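Local coordinates for EvdO2 (Micromonospora carbonacea, PDB 4XAC), which is probably a non-haem iron, 2-oxoglutarate-dependent oxygenase of the phytanoyl-CoA dioxygenase family, crystallised here with nickel and 2-oxoglutarate bound, at residues P119-A124 with P219-Q224; S145-L150 with C199-G204; W128-A133 with G169-H174; L160-G165 with F211-Y216. All coordinates share one frame; numbering follows the deposited sequence.

Contact 1: P119-A124 with P219-Q224; sequences PPRYGA and PNLTDQ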
# COMPACT_ATOMS: atom_id res chain seq x y z
N PRO A 119 2.23 12.40 -7.15
CA PRO A 119 2.15 13.44 -8.18
C PRO A 119 3.30 13.32 -9.18
O PRO A 119 4.33 12.73 -8.88
CB PRO A 119 2.27 14.74 -7.38
CG PRO A 119 1.95 14.37 -5.97
CD PRO A 119 2.45 12.98 -5.81
N PRO A 120 3.11 13.88 -10.39
CA PRO A 120 4.22 14.00 -11.34
C PRO A 120 5.45 14.63 -10.70
O PRO A 120 5.33 15.59 -9.93
CB PRO A 120 3.64 14.91 -12.43
CG PRO A 120 2.17 14.64 -12.40
CD PRO A 120 1.82 14.29 -10.97
N ARG A 121 6.62 14.08 -11.01
CA ARG A 121 7.90 14.62 -10.55
C ARG A 121 8.04 14.67 -9.03
O ARG A 121 8.82 15.46 -8.50
CB ARG A 121 8.13 16.01 -11.14
CG ARG A 121 8.20 16.04 -12.66
CD ARG A 121 9.23 15.04 -13.22
NE ARG A 121 10.44 14.95 -12.41
CZ ARG A 121 11.57 14.35 -12.81
NH1 ARG A 121 11.64 13.81 -14.02
NH2 ARG A 121 12.62 14.31 -12.01
N TYR A 122 7.30 13.82 -8.33
CA TYR A 122 7.39 13.78 -6.89
C TYR A 122 8.68 13.06 -6.51
O TYR A 122 8.81 11.87 -6.73
CB TYR A 122 6.16 13.10 -6.29
CG TYR A 122 6.17 13.05 -4.77
CD1 TYR A 122 5.94 14.20 -4.02
CD2 TYR A 122 6.43 11.87 -4.10
CE1 TYR A 122 5.97 14.15 -2.63
CE2 TYR A 122 6.45 11.81 -2.73
CZ TYR A 122 6.22 12.95 -2.00
OH TYR A 122 6.25 12.89 -0.63
N GLY A 123 9.63 13.80 -5.93
CA GLY A 123 11.00 13.32 -5.78
C GLY A 123 11.33 12.48 -4.55
O GLY A 123 12.41 11.88 -4.46
N ALA A 124 10.41 12.44 -3.59
CA ALA A 124 10.61 11.67 -2.36
C ALA A 124 10.23 10.18 -2.53
O ALA A 124 9.18 9.85 -3.11
CB ALA A 124 9.81 12.29 -1.22
N PRO A 219 10.85 7.38 -6.14
CA PRO A 219 10.21 8.65 -6.52
C PRO A 219 9.41 8.50 -7.80
O PRO A 219 9.62 7.55 -8.56
CB PRO A 219 11.41 9.60 -6.73
CG PRO A 219 12.55 8.69 -7.06
CD PRO A 219 12.32 7.45 -6.21
N ASN A 220 8.48 9.41 -8.06
CA ASN A 220 7.84 9.44 -9.37
C ASN A 220 8.54 10.44 -10.27
O ASN A 220 8.25 11.62 -10.25
CB ASN A 220 6.35 9.78 -9.24
CG ASN A 220 5.66 9.87 -10.59
OD1 ASN A 220 6.18 9.41 -11.60
ND2 ASN A 220 4.48 10.47 -10.61
N LEU A 221 9.47 9.94 -11.07
CA LEU A 221 10.25 10.80 -11.96
C LEU A 221 9.49 11.14 -13.24
O LEU A 221 10.01 11.84 -14.09
CB LEU A 221 11.58 10.13 -12.30
CG LEU A 221 12.39 9.66 -11.10
CD1 LEU A 221 13.67 8.98 -11.55
CD2 LEU A 221 12.68 10.83 -10.16
N THR A 222 8.27 10.66 -13.38
CA THR A 222 7.55 10.84 -14.63
C THR A 222 6.60 12.04 -14.56
O THR A 222 6.37 12.61 -13.49
CB THR A 222 6.76 9.57 -15.02
OG1 THR A 222 5.54 9.49 -14.26
CG2 THR A 222 7.60 8.32 -14.77
N ASP A 223 6.05 12.42 -15.70
CA ASP A 223 5.23 13.62 -15.78
C ASP A 223 3.77 13.30 -15.54
O ASP A 223 2.91 14.16 -15.67
CB ASP A 223 5.44 14.31 -17.13
CG ASP A 223 6.77 15.03 -17.20
OD1 ASP A 223 7.11 15.73 -16.22
OD2 ASP A 223 7.48 14.89 -18.22
N GLN A 224 3.51 12.05 -15.14
CA GLN A 224 2.16 11.53 -14.95
C GLN A 224 1.97 11.10 -13.50
O GLN A 224 2.90 10.54 -12.91
CB GLN A 224 1.89 10.34 -15.89
CG GLN A 224 2.03 10.65 -17.39
CD GLN A 224 3.48 10.89 -17.84
OE1 GLN A 224 4.39 10.15 -17.45
NE2 GLN A 224 3.69 11.93 -18.65
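The guanidinium of R121 is laid over the backbone of L221, with L221 CA 3.8 Å above its plane and close to its centre; NH2 also approaches L221 CD2. Bends at chi2 and chi3 fold the arginine chain back onto the neighbouring loop, although its CB points away from it. The carboxamide of N220 is bonded at its edge: Q224 O lies in the amide plane, 2.8 Å from N220 ND2 on an almost straight bond (172°). The same ND2 makes a weak bond to P119 O and another to K118 O, while N220 OD1 accepts hydrogen bonds from T222 OG1, on a lone pair 2.7 Å away, and from T222 N, above the carbonyl plane. That last bond makes an Asx turn, which faces the type II beta turn from P119 to Y122. Backbone bonds join the two turns: R121 N meets T222 O at 2.9 Å, and N220 N meets Y122 O at 2.8 Å. With CG of N220 anti to its own N, chi1 177° carries the amide toward P119 O, at the start of the beta turn. P120 CG is 3.4 Å from D223 O, and P219 CB rests 3.4 Å from G123 O.

Contact 2: S145-L150 with C199-G204; sequences SIWTTL and CPLAPG. With AKG (2-oxoglutaric acid), chain D.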
# COMPACT_ATOMS: atom_id res chain seq x y z
N SER A 145 -1.72 -6.48 2.59
CA SER A 145 -2.20 -5.33 1.85
C SER A 145 -2.26 -5.68 0.37
O SER A 145 -1.36 -6.32 -0.13
CB SER A 145 -1.27 -4.13 2.07
OG SER A 145 -1.29 -3.76 3.44
N ILE A 146 -3.33 -5.25 -0.31
CA ILE A 146 -3.43 -5.41 -1.77
C ILE A 146 -3.38 -4.04 -2.43
O ILE A 146 -4.32 -3.24 -2.32
CB ILE A 146 -4.72 -6.17 -2.20
CG1 ILE A 146 -4.70 -7.58 -1.63
CG2 ILE A 146 -4.80 -6.26 -3.74
CD1 ILE A 146 -6.08 -8.33 -1.68
N TRP A 147 -2.26 -3.77 -3.08
CA TRP A 147 -1.94 -2.48 -3.66
C TRP A 147 -2.30 -2.52 -5.14
O TRP A 147 -1.56 -3.07 -5.93
CB TRP A 147 -0.43 -2.21 -3.45
CG TRP A 147 0.20 -0.86 -3.73
CD1 TRP A 147 0.47 0.14 -2.81
CD2 TRP A 147 0.80 -0.42 -4.97
NE1 TRP A 147 1.13 1.19 -3.43
CE2 TRP A 147 1.35 0.86 -4.74
CE3 TRP A 147 0.91 -0.99 -6.25
CZ2 TRP A 147 2.00 1.59 -5.75
CZ3 TRP A 147 1.55 -0.25 -7.25
CH2 TRP A 147 2.08 1.02 -6.99
N THR A 148 -3.45 -1.94 -5.50
CA THR A 148 -3.91 -1.93 -6.89
C THR A 148 -3.52 -0.62 -7.55
O THR A 148 -3.83 0.45 -7.02
CB THR A 148 -5.44 -2.11 -7.01
OG1 THR A 148 -5.83 -3.36 -6.43
CG2 THR A 148 -5.89 -2.09 -8.47
N THR A 149 -2.84 -0.68 -8.68
CA THR A 149 -2.47 0.57 -9.36
C THR A 149 -3.51 0.94 -10.42
O THR A 149 -4.05 0.06 -11.09
CB THR A 149 -1.05 0.48 -9.98
OG1 THR A 149 -0.66 1.76 -10.49
CG2 THR A 149 -0.99 -0.59 -11.10
N LEU A 150 -3.80 2.23 -10.57
CA LEU A 150 -4.70 2.71 -11.63
C LEU A 150 -3.92 3.19 -12.83
O LEU A 150 -4.49 3.53 -13.88
CB LEU A 150 -5.59 3.84 -11.12
CG LEU A 150 -6.30 3.65 -9.79
CD1 LEU A 150 -7.35 4.76 -9.58
CD2 LEU A 150 -6.94 2.27 -9.68
N CYS A 199 8.59 -4.59 -8.49
CA CYS A 199 7.35 -5.13 -9.02
C CYS A 199 6.57 -4.14 -9.88
O CYS A 199 5.54 -3.63 -9.43
CB CYS A 199 6.48 -5.61 -7.86
SG CYS A 199 7.17 -7.02 -6.95
N PRO A 200 7.03 -3.89 -11.12
CA PRO A 200 6.27 -3.09 -12.08
C PRO A 200 4.92 -3.72 -12.41
O PRO A 200 4.78 -4.94 -12.37
CB PRO A 200 7.17 -3.05 -13.32
CG PRO A 200 8.54 -3.33 -12.80
CD PRO A 200 8.33 -4.31 -11.68
N LEU A 201 3.95 -2.87 -12.71
CA LEU A 201 2.57 -3.29 -12.94
C LEU A 201 1.95 -2.46 -14.04
O LEU A 201 2.33 -1.29 -14.23
CB LEU A 201 1.73 -3.13 -11.67
CG LEU A 201 2.08 -4.02 -10.47
CD1 LEU A 201 1.27 -3.59 -9.29
CD2 LEU A 201 1.83 -5.49 -10.80
N ALA A 202 1.01 -3.05 -14.76
CA ALA A 202 0.21 -2.33 -15.74
C ALA A 202 -1.03 -1.85 -15.01
O ALA A 202 -1.30 -2.33 -13.90
CB ALA A 202 -0.15 -3.24 -16.94
N PRO A 203 -1.80 -0.92 -15.60
CA PRO A 203 -2.97 -0.44 -14.86
C PRO A 203 -3.92 -1.60 -14.53
O PRO A 203 -4.17 -2.47 -15.37
CB PRO A 203 -3.63 0.55 -15.83
CG PRO A 203 -2.52 1.00 -16.71
CD PRO A 203 -1.63 -0.20 -16.87
N GLY A 204 -4.39 -1.64 -13.29
CA GLY A 204 -5.29 -2.71 -12.89
C GLY A 204 -4.55 -3.89 -12.30
O GLY A 204 -5.18 -4.81 -11.76
C1 AKG D . 1.90 0.04 1.43
O1 AKG D . 0.93 -0.18 0.64
O2 AKG D . 2.01 -0.57 2.52
C2 AKG D . 2.91 1.08 1.09
O5 AKG D . 3.79 1.37 1.90
C3 AKG D . 2.82 1.79 -0.22
C4 AKG D . 3.85 2.82 -0.54
C5 AKG D . 3.66 3.64 -1.78
O3 AKG D . 2.65 3.45 -2.51
O4 AKG D . 4.50 4.52 -2.10
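W147 and L201 meet edge on, the leucine methyl CD1 lying near the plane of the indole. From CB, the tryptophan chain sets out with CG anti to its backbone N (chi1 -170°), which places the ring between a bound 2-oxoglutarate and L201. The five-membered ring comes to the cosubstrate: CD1 is 3.5 Å from AKG O1, and NE1 donates to AKG O3 of the distal carboxylate at 2.9 Å (155° at the hydrogen), with O3 in the ring plane. Further round, CZ2 also lies near O3, while the benzo rim turns to the protein, where CZ3 is 3.9 Å from L201 CD1. A phenylalanine here would probably leave AKG O3 without this N-H partner. T126 OG1 and H209 NE2 are further hydrogen-bond partners of the cosubstrate. Beyond the ring, T149 CG2 reaches 3.8 Å from L201 CB and 3.3 Å from A202 O; its hydroxyl is engaged by D151 O instead. The backbones are tied by G204 N to T149 O, 2.8 Å and 161°. G204 has a positive phi, where a side chain would jam against the preceding carbonyl oxygen, so the turn calls for glycine. In the double-stranded beta-helix typical of the cupin clan, strand 139-149 runs antiparallel between strands 206-210 and 226-234, and W147 packs on V207 of the first and on A228 and V230 of the second.

Contact 3: W128-A133 with G169-H174; sequences WHQDEA and GPVLPH. With NI (nickel (II) ion), chain B; AKG (2-oxoglutaric acid), chain D.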
# COMPACT_ATOMS: atom_id res chain seq x y z
N TRP A 128 12.20 2.40 2.91
CA TRP A 128 12.03 1.02 3.39
C TRP A 128 11.31 1.01 4.73
O TRP A 128 11.63 1.78 5.62
CB TRP A 128 13.40 0.35 3.55
CG TRP A 128 13.97 -0.06 2.26
CD1 TRP A 128 14.98 0.55 1.55
CD2 TRP A 128 13.59 -1.21 1.51
NE1 TRP A 128 15.22 -0.14 0.40
CE2 TRP A 128 14.38 -1.24 0.35
CE3 TRP A 128 12.63 -2.21 1.70
CZ2 TRP A 128 14.26 -2.23 -0.62
CZ3 TRP A 128 12.51 -3.21 0.74
CH2 TRP A 128 13.33 -3.22 -0.40
N HIS A 129 10.31 0.13 4.85
CA HIS A 129 9.55 -0.03 6.08
C HIS A 129 8.81 -1.37 6.03
O HIS A 129 8.67 -1.99 4.97
CB HIS A 129 8.56 1.14 6.27
CG HIS A 129 7.41 1.10 5.30
ND1 HIS A 129 7.53 1.51 3.99
CD2 HIS A 129 6.13 0.67 5.45
CE1 HIS A 129 6.37 1.33 3.37
NE2 HIS A 129 5.50 0.82 4.23
N GLN A 130 8.35 -1.80 7.20
CA GLN A 130 7.39 -2.89 7.31
C GLN A 130 6.10 -2.31 7.86
O GLN A 130 6.11 -1.50 8.79
CB GLN A 130 7.92 -4.01 8.22
CG GLN A 130 9.08 -4.76 7.64
CD GLN A 130 9.89 -5.40 8.73
OE1 GLN A 130 10.48 -4.70 9.56
NE2 GLN A 130 9.88 -6.73 8.78
N ASP A 131 4.97 -2.71 7.30
CA ASP A 131 3.71 -2.13 7.71
C ASP A 131 3.43 -2.45 9.19
O ASP A 131 2.82 -1.66 9.91
CB ASP A 131 2.58 -2.63 6.80
CG ASP A 131 2.72 -2.12 5.37
OD1 ASP A 131 3.40 -1.09 5.17
OD2 ASP A 131 2.18 -2.75 4.43
N GLU A 132 3.90 -3.60 9.65
CA GLU A 132 3.70 -3.96 11.05
C GLU A 132 4.43 -3.00 12.00
O GLU A 132 4.07 -2.88 13.18
CB GLU A 132 4.13 -5.41 11.29
CG GLU A 132 3.76 -5.90 12.70
CD GLU A 132 3.99 -7.38 12.89
OE1 GLU A 132 4.11 -8.10 11.88
OE2 GLU A 132 4.05 -7.81 14.05
N ALA A 133 5.43 -2.28 11.50
CA ALA A 133 6.15 -1.31 12.35
C ALA A 133 5.22 -0.23 12.88
O ALA A 133 5.51 0.42 13.89
CB ALA A 133 7.31 -0.68 11.58
N GLY A 169 11.48 -12.65 8.97
CA GLY A 169 12.51 -12.03 9.78
C GLY A 169 11.88 -11.17 10.86
O GLY A 169 10.66 -11.16 11.05
N PRO A 170 12.70 -10.41 11.59
CA PRO A 170 12.08 -9.61 12.66
C PRO A 170 11.37 -8.38 12.12
O PRO A 170 11.53 -8.01 10.94
CB PRO A 170 13.26 -9.22 13.54
CG PRO A 170 14.42 -9.18 12.61
CD PRO A 170 14.16 -10.21 11.53
N VAL A 171 10.58 -7.74 12.97
CA VAL A 171 10.19 -6.37 12.65
C VAL A 171 11.47 -5.58 12.90
O VAL A 171 11.97 -5.52 14.02
CB VAL A 171 9.00 -5.85 13.49
CG1 VAL A 171 8.77 -4.37 13.21
CG2 VAL A 171 7.74 -6.65 13.17
N LEU A 172 12.02 -5.03 11.82
CA LEU A 172 13.31 -4.35 11.86
C LEU A 172 13.26 -3.07 12.69
O LEU A 172 12.19 -2.51 12.90
CB LEU A 172 13.75 -4.03 10.43
CG LEU A 172 13.93 -5.31 9.61
CD1 LEU A 172 13.99 -5.02 8.12
CD2 LEU A 172 15.18 -6.04 10.06
N PRO A 173 14.42 -2.61 13.17
CA PRO A 173 14.41 -1.31 13.85
C PRO A 173 13.89 -0.22 12.93
O PRO A 173 14.38 -0.09 11.81
CB PRO A 173 15.88 -1.08 14.20
CG PRO A 173 16.50 -2.44 14.20
CD PRO A 173 15.77 -3.21 13.14
N HIS A 174 12.92 0.56 13.37
CA HIS A 174 12.48 1.70 12.58
C HIS A 174 12.73 2.97 13.37
O HIS A 174 12.98 2.96 14.58
CB HIS A 174 10.99 1.59 12.20
CG HIS A 174 10.67 0.57 11.15
ND1 HIS A 174 10.90 -0.78 11.33
CD2 HIS A 174 10.10 0.69 9.93
CE1 HIS A 174 10.49 -1.44 10.26
NE2 HIS A 174 10.01 -0.57 9.40
NI NI B . 3.71 0.05 3.50
C1 AKG D . 1.90 0.04 1.43
O1 AKG D . 0.93 -0.18 0.64
O2 AKG D . 2.01 -0.57 2.52
C2 AKG D . 2.91 1.08 1.09
O5 AKG D . 3.79 1.37 1.90
C3 AKG D . 2.82 1.79 -0.22
C4 AKG D . 3.85 2.82 -0.54
C5 AKG D . 3.66 3.64 -1.78
O3 AKG D . 2.65 3.45 -2.51
O4 AKG D . 4.50 4.52 -2.10
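Q130 and H174 are brought together by similar first torsions (chi1 -69° and -73°), each placing CG anti to the carbonyl carbon, and the extended glutamine chain then lays its amide nearly coplanar with the imidazole. Q130 is the middle residue of the HXD motif of a two-histidine, one-carboxylate site: H129 NE2 and D131 OD1 bind nickel at 2.1 and 2.0 Å, probably where iron sits in the working enzyme. Between these ligands, Q130 points the other way and grips the loop 169-174 at both ends of its amide. OE1 accepts from L172 N on a lone pair at 2.8 Å, and NE2 donates to P170 O, 3.0 Å away and in the amide plane; R212 O takes a further bond from NE2. H174 holds the backbone itself, its NE2 accepting from Q130 N, while ND1 donates to L172 O, bonds that hold the ring's rotation and are consistent with a neutral ring protonated on ND1. An alanine in place of H174 would probably leave Q130 N without its acceptor and open a gap beside A133. E132 extends past V171 to salt bridges with R212 and R246. A133 CB stands 3.4 Å from the H174 ring centroid, only 4° off the ring normal.

Contact 4: L160-G165 with F211-Y216; sequences LHYLPG and FRTPHY. With NI (nickel (II) ion), chain B; AKG (2-oxoglutaric acid), chain D.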
# COMPACT_ATOMS: atom_id res chain seq x y z
N LEU A 160 6.43 -0.62 -6.27
CA LEU A 160 6.95 -1.15 -5.03
C LEU A 160 8.15 -2.08 -5.27
O LEU A 160 8.24 -2.74 -6.30
CB LEU A 160 5.86 -1.91 -4.25
CG LEU A 160 4.66 -1.03 -3.83
CD1 LEU A 160 3.78 -1.70 -2.78
CD2 LEU A 160 5.14 0.33 -3.33
N HIS A 161 9.07 -2.07 -4.30
CA HIS A 161 10.19 -3.00 -4.21
C HIS A 161 10.03 -3.77 -2.91
O HIS A 161 9.59 -3.20 -1.92
CB HIS A 161 11.54 -2.29 -4.22
CG HIS A 161 11.75 -1.37 -5.38
ND1 HIS A 161 12.87 -1.43 -6.18
CD2 HIS A 161 11.00 -0.34 -5.86
CE1 HIS A 161 12.80 -0.49 -7.11
NE2 HIS A 161 11.68 0.18 -6.94
N TYR A 162 10.41 -5.05 -2.91
CA TYR A 162 10.30 -5.90 -1.71
C TYR A 162 11.62 -6.56 -1.33
O TYR A 162 12.48 -6.76 -2.18
CB TYR A 162 9.27 -7.02 -1.93
CG TYR A 162 7.88 -6.52 -2.10
CD1 TYR A 162 7.26 -6.55 -3.35
CD2 TYR A 162 7.18 -6.04 -1.03
CE1 TYR A 162 5.96 -6.10 -3.50
CE2 TYR A 162 5.90 -5.58 -1.17
CZ TYR A 162 5.29 -5.61 -2.40
OH TYR A 162 3.99 -5.17 -2.50
N LEU A 163 11.75 -6.91 -0.05
CA LEU A 163 12.82 -7.77 0.41
C LEU A 163 12.25 -9.17 0.54
O LEU A 163 11.54 -9.46 1.50
CB LEU A 163 13.39 -7.30 1.76
CG LEU A 163 14.61 -8.13 2.22
CD1 LEU A 163 15.84 -7.75 1.41
CD2 LEU A 163 14.86 -7.97 3.71
N PRO A 164 12.52 -10.04 -0.46
CA PRO A 164 11.93 -11.37 -0.44
C PRO A 164 12.30 -12.14 0.82
O PRO A 164 13.47 -12.17 1.21
CB PRO A 164 12.52 -12.05 -1.68
CG PRO A 164 12.90 -10.91 -2.58
CD PRO A 164 13.36 -9.82 -1.66
N GLY A 165 11.30 -12.78 1.43
CA GLY A 165 11.52 -13.58 2.61
C GLY A 165 11.58 -12.79 3.91
O GLY A 165 11.68 -13.38 4.98
N PHE A 211 2.04 -8.14 6.22
CA PHE A 211 2.33 -7.05 7.16
C PHE A 211 3.81 -6.95 7.52
O PHE A 211 4.26 -5.90 7.95
CB PHE A 211 1.54 -7.24 8.47
CG PHE A 211 0.12 -6.79 8.42
CD1 PHE A 211 -0.40 -6.16 7.30
CD2 PHE A 211 -0.72 -7.01 9.50
CE1 PHE A 211 -1.72 -5.74 7.28
CE2 PHE A 211 -2.04 -6.59 9.49
CZ PHE A 211 -2.54 -5.95 8.38
N ARG A 212 4.57 -8.04 7.39
CA ARG A 212 5.97 -8.01 7.82
C ARG A 212 6.99 -7.96 6.68
O ARG A 212 8.19 -7.89 6.94
CB ARG A 212 6.27 -9.23 8.73
CG ARG A 212 7.06 -8.88 9.99
CD ARG A 212 7.13 -10.04 10.99
NE ARG A 212 6.17 -9.92 12.08
CZ ARG A 212 6.05 -10.80 13.07
NH1 ARG A 212 6.82 -11.88 13.10
NH2 ARG A 212 5.15 -10.61 14.03
N THR A 213 6.54 -7.98 5.43
CA THR A 213 7.46 -7.88 4.29
C THR A 213 8.01 -6.46 4.09
O THR A 213 7.23 -5.52 3.88
CB THR A 213 6.75 -8.32 3.00
OG1 THR A 213 6.15 -9.60 3.21
CG2 THR A 213 7.73 -8.38 1.82
N PRO A 214 9.35 -6.28 4.17
CA PRO A 214 9.86 -4.92 3.95
C PRO A 214 9.60 -4.47 2.52
O PRO A 214 9.72 -5.27 1.57
CB PRO A 214 11.37 -5.04 4.23
CG PRO A 214 11.51 -6.27 5.08
CD PRO A 214 10.40 -7.22 4.61
N HIS A 215 9.21 -3.21 2.37
CA HIS A 215 9.02 -2.64 1.04
C HIS A 215 9.36 -1.16 0.98
O HIS A 215 9.45 -0.46 2.01
CB HIS A 215 7.58 -2.88 0.55
CG HIS A 215 6.51 -2.42 1.49
ND1 HIS A 215 6.17 -3.11 2.63
CD2 HIS A 215 5.70 -1.34 1.45
CE1 HIS A 215 5.20 -2.47 3.26
NE2 HIS A 215 4.89 -1.39 2.57
N TYR A 216 9.55 -0.70 -0.25
CA TYR A 216 10.07 0.62 -0.58
C TYR A 216 9.41 1.05 -1.88
O TYR A 216 9.11 0.20 -2.72
CB TYR A 216 11.59 0.55 -0.72
CG TYR A 216 12.23 1.68 -1.49
CD1 TYR A 216 12.37 1.63 -2.88
CD2 TYR A 216 12.74 2.78 -0.83
CE1 TYR A 216 12.97 2.65 -3.58
CE2 TYR A 216 13.34 3.82 -1.53
CZ TYR A 216 13.45 3.74 -2.91
OH TYR A 216 14.05 4.75 -3.62
NI NI B . 3.71 0.05 3.50
C1 AKG D . 1.90 0.04 1.43
O1 AKG D . 0.93 -0.18 0.64
O2 AKG D . 2.01 -0.57 2.52
C2 AKG D . 2.91 1.08 1.09
O5 AKG D . 3.79 1.37 1.90
C3 AKG D . 2.82 1.79 -0.22
C4 AKG D . 3.85 2.82 -0.54
C5 AKG D . 3.66 3.64 -1.78
O3 AKG D . 2.65 3.45 -2.51
O4 AKG D . 4.50 4.52 -2.10
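Strands 160-162 and 215-217 pair antiparallel in the smaller sheet of the double-stranded beta-helix, and H215, the second histidine of the two-histidine, one-carboxylate metal site, is carried on this pair, with H129 and D131 completing the triad. The register is defined by H161 with Y216, a hydrogen-bonded pair, and Y162 with H215, a non-hydrogen-bonded one. H161 N donates to Y216 O at 2.8 Å, and Y216 N returns a bond to H161 O; beyond the strand end, L163 N adds a third, to P214 O. On the face with H161 and Y216 the rings form a T-shaped pair, the tyrosine edge turned to the imidazole face with centroids 5.4 Å apart and planes at 79°. The phenol ring of Y216 also stacks on W128. On the other face, Y162 lies alongside H215, its CD2 3.6 Å from H215 CB, and T213 CG2 comes within 3.7 Å of the same CD2. Y162 OH goes on to H209 ND1, whose ring also hydrogen-bonds the cosubstrate, so the tyrosine is a second-shell residue that probably positions H209 against it. L163 CB packs on P214 CB, while L160 CD2 is 3.9 Å from AKG C5. H215 is aimed by chi1 54°, which sets CG in the crowded position between N and the carbonyl carbon, and by ND1 donating in the ring plane to T213 O at 2.9 Å; its NE2 then binds nickel at 2.1 Å.

Contact 1 closes a loop in which the other three nest and interlace along the chain (128-133, 145-150, 160-165, 169-174, 199-204, 211-216), so each pair of contacts 2, 3 and 4 crosses. Contacts 3 and 4 have centres about 9 Å apart and share nickel and the E132-R212 salt bridge. Contact 2, centred about 15 Å from contact 4, meets both at 2-oxoglutarate; it touches contact 4 also through strand 197-199, which pairs with strand 160-162, and contact 3 where S145 packs on D131. Contact 1 lies at the surface, about 25 Å between centres from contact 3. The metal and cosubstrate site is thus assembled from both sheets and connecting loops, while contact 1 ties loops at its periphery.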